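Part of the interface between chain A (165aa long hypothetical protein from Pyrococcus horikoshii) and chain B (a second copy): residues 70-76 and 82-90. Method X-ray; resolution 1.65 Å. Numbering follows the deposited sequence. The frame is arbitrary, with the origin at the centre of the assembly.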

# COMPACT_ATOMS: atom_id res chain seq x y z
N PHE A 70 15.25 12.02 9.10
CA PHE A 70 13.89 11.51 8.94
C PHE A 70 13.75 10.04 9.29
O PHE A 70 14.71 9.27 9.21
N TYR A 71 12.54 9.65 9.66
CA TYR A 71 12.24 8.25 9.89
C TYR A 71 11.47 7.97 8.60
O TYR A 71 10.55 8.71 8.27
N GLU A 72 11.85 6.93 7.88
CA GLU A 72 11.15 6.63 6.63
C GLU A 72 10.58 5.23 6.59
O GLU A 72 11.25 4.26 6.96
N LEU A 73 9.34 5.13 6.14
CA LEU A 73 8.66 3.85 6.00
C LEU A 73 8.24 3.82 4.54
O LEU A 73 7.37 4.59 4.13
N GLU A 74 8.87 2.95 3.76
CA GLU A 74 8.56 2.87 2.34
C GLU A 74 8.44 1.44 1.85
O GLU A 74 9.27 0.59 2.17
N PHE A 75 7.40 1.18 1.07
CA PHE A 75 7.23 -0.14 0.51
C PHE A 75 6.59 -0.06 -0.86
O PHE A 75 5.84 0.87 -1.17
N GLU A 76 6.93 -1.04 -1.69
CA GLU A 76 6.43 -1.09 -3.05
C GLU A 76 4.98 -1.54 -3.12
O GLU A 76 4.57 -2.40 -2.35
N GLY B 82 5.03 -3.54 6.83
CA GLY B 82 5.11 -2.10 6.63
C GLY B 82 3.75 -1.46 6.47
O GLY B 82 3.51 -0.37 6.98
N ALA B 83 2.85 -2.13 5.75
CA ALA B 83 1.51 -1.60 5.54
C ALA B 83 0.77 -1.49 6.88
O ALA B 83 0.07 -0.51 7.13
N ILE B 84 0.93 -2.50 7.72
CA ILE B 84 0.30 -2.50 9.04
C ILE B 84 0.91 -1.38 9.89
O ILE B 84 0.19 -0.65 10.57
N GLU B 85 2.23 -1.23 9.83
CA GLU B 85 2.90 -0.18 10.59
C GLU B 85 2.40 1.18 10.11
O GLU B 85 2.12 2.08 10.92
N LEU B 86 2.29 1.35 8.80
CA LEU B 86 1.82 2.60 8.22
C LEU B 86 0.47 3.04 8.77
O LEU B 86 0.31 4.18 9.20
N PHE B 87 -0.51 2.14 8.75
CA PHE B 87 -1.82 2.53 9.24
C PHE B 87 -1.82 2.87 10.72
O PHE B 87 -2.52 3.78 11.15
N LYS B 88 -1.01 2.16 11.50
CA LYS B 88 -0.91 2.47 12.92
C LYS B 88 -0.33 3.86 13.09
O LYS B 88 -0.79 4.64 13.92
N ARG B 89 0.69 4.19 12.30
CA ARG B 89 1.32 5.51 12.40
C ARG B 89 0.41 6.62 11.89
O ARG B 89 0.58 7.78 12.27
N LEU B 90 -0.55 6.27 11.04
CA LEU B 90 -1.49 7.25 10.52
C LEU B 90 -2.61 7.50 11.52
O LEU B 90 -3.47 8.35 11.30

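A strand from chain A, residues 70-76, lies across a helix of chain B, with their axes 8.8 Å apart at closest approach and their N-to-C directions 134° apart. The alternation of the strand decides which of its residues take part: Tyr71(A), Leu73(A) and Phe75(A) direct their CA-to-CB bonds toward the helix, while Glu72(A) and Glu74(A) direct theirs away and keep their carboxylates out of the contact. From the helix, Glu85(B), Leu86(B) and Arg89(B) point toward the strand, and Gly82(B) offers bare backbone.

Leu73(A) covers the most surface. With chi1 t and chi2 p, it brings CD2 down onto the helix, 3.8 Å from CB of Leu86(B) and 3.5 Å from the N atom of the same residue. CD2 also lies 3.6 Å from the O atom of Gly82(B). That carbonyl and that amide are already paired with each other, the N of Leu86(B) donating to the O of Gly82(B) at 2.8 Å, so an apolar methyl can rest against this backbone without leaving either group unsatisfied.

Phe75(A) follows, its chi1 in the p well. Its CZ reaches CA of Ala83(B) at 3.7 Å and CB of Ala83(B) at 3.9 Å, while CD2 of Leu86(B) sits at the ring's edge, 4.0 Å from CZ. The ring's CE2 also comes within 3.8 Å of the C atom of Gly82(B). Small residues suit this part of the helix because they let a broad aromatic ring approach the backbone. At Gly82(B) the fit is close: an ideally placed CB would point toward the strand and lie only 3.4 Å from CD2 of Phe75(A), a tight approach. Leu86(B), chi1 t and chi2 p, touches both Leu73(A) and Phe75(A) and so joins their contacts into one patch.

Tyr71(A) carries the packing to a more polar, partly exposed margin. Its t rotamer extends the phenol so that OH donates a very short hydrogen bond, 2.4 Å, to OE2 of Glu85(B), which lies at the ring's edge near its plane. Glu85(B) reaches out with chi1 and chi2 both t. The same OE2 receives NE of Arg89(B) at 2.8 Å, a nearly straight hydrogen bond within a salt bridge that spans one helical turn. Thus one carboxylate oxygen links tyrosine and arginine, and NE of Arg89(B) also lies 3.5 Å from CE2 of Tyr71(A), so the arginine packs against the phenol while its charge is balanced by the glutamate.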

# COMPACT_ATOMS: atom_id res chain seq x y z
CB PHE A 70 13.40 11.63 7.49
CG PHE A 70 13.65 12.95 6.83
CD1 PHE A 70 14.94 13.35 6.49
CD2 PHE A 70 12.58 13.78 6.49
CE1 PHE A 70 15.16 14.54 5.82
CE2 PHE A 70 12.80 14.98 5.82
CZ PHE A 70 14.09 15.36 5.49
CB TYR A 71 11.29 8.02 11.06
CG TYR A 71 10.77 6.60 11.07
CD1 TYR A 71 11.62 5.53 11.30
CD2 TYR A 71 9.44 6.33 10.75
CE1 TYR A 71 11.17 4.21 11.22
CE2 TYR A 71 8.97 5.01 10.66
CZ TYR A 71 9.85 3.97 10.90
OH TYR A 71 9.41 2.67 10.80
CB GLU A 72 12.09 6.83 5.44
CG GLU A 72 11.46 6.46 4.10
CD GLU A 72 12.39 6.68 2.93
OE1 GLU A 72 13.50 6.12 2.94
OE2 GLU A 72 12.01 7.41 1.99
CB LEU A 73 7.44 3.77 6.91
CG LEU A 73 6.58 2.51 6.79
CD1 LEU A 73 7.39 1.27 7.11
CD2 LEU A 73 5.39 2.64 7.73
CB GLU A 74 9.66 3.57 1.53
CG GLU A 74 9.48 3.46 0.02
CD GLU A 74 10.69 3.95 -0.75
OE1 GLU A 74 11.78 3.35 -0.60
OE2 GLU A 74 10.56 4.94 -1.50
CB PHE A 75 6.43 -1.06 1.45
CG PHE A 75 5.05 -0.56 1.78
CD1 PHE A 75 3.96 -0.87 0.97
CD2 PHE A 75 4.84 0.19 2.94
CE1 PHE A 75 2.68 -0.44 1.31
CE2 PHE A 75 3.56 0.62 3.28
CZ PHE A 75 2.47 0.30 2.47
CB GLU A 76 7.29 -2.07 -3.86
CG GLU A 76 7.01 -2.05 -5.35
CD GLU A 76 7.75 -3.15 -6.10
OE1 GLU A 76 8.92 -3.43 -5.77
OE2 GLU A 76 7.16 -3.73 -7.03
CB ALA B 83 0.74 -2.50 4.59
CB ILE B 84 0.50 -3.87 9.72
CG1 ILE B 84 -0.39 -4.90 9.01
CG2 ILE B 84 0.17 -3.77 11.21
CD1 ILE B 84 -0.08 -6.36 9.35
CB GLU B 85 4.41 -0.25 10.40
CG GLU B 85 5.18 0.69 11.31
CD GLU B 85 6.62 0.87 10.89
OE1 GLU B 85 7.27 -0.14 10.53
OE2 GLU B 85 7.10 2.02 10.93
CB LEU B 86 1.71 2.47 6.69
CG LEU B 86 1.05 3.66 5.98
CD1 LEU B 86 1.95 4.87 6.11
CD2 LEU B 86 0.82 3.33 4.51
CB PHE B 87 -2.84 1.44 8.89
CG PHE B 87 -3.12 1.37 7.41
CD1 PHE B 87 -2.93 0.18 6.70
CD2 PHE B 87 -3.53 2.50 6.72
CE1 PHE B 87 -3.14 0.14 5.32
CE2 PHE B 87 -3.74 2.47 5.35
CZ PHE B 87 -3.55 1.29 4.65
CB LYS B 88 -0.02 1.45 13.63
CG LYS B 88 -0.64 0.08 13.82
CD LYS B 88 0.32 -0.84 14.53
CE LYS B 88 -0.28 -2.22 14.75
NZ LYS B 88 0.70 -3.15 15.38
CB ARG B 89 2.66 5.52 11.67
CG ARG B 89 3.73 4.69 12.37
CD ARG B 89 5.11 4.90 11.77
NE ARG B 89 6.12 4.11 12.47
CZ ARG B 89 6.52 4.32 13.72
NH1 ARG B 89 5.99 5.30 14.44
NH2 ARG B 89 7.44 3.53 14.26
CB LEU B 90 -2.06 6.78 9.17
CG LEU B 90 -1.07 6.84 8.00
CD1 LEU B 90 -1.73 6.35 6.71
CD2 LEU B 90 -0.59 8.28 7.84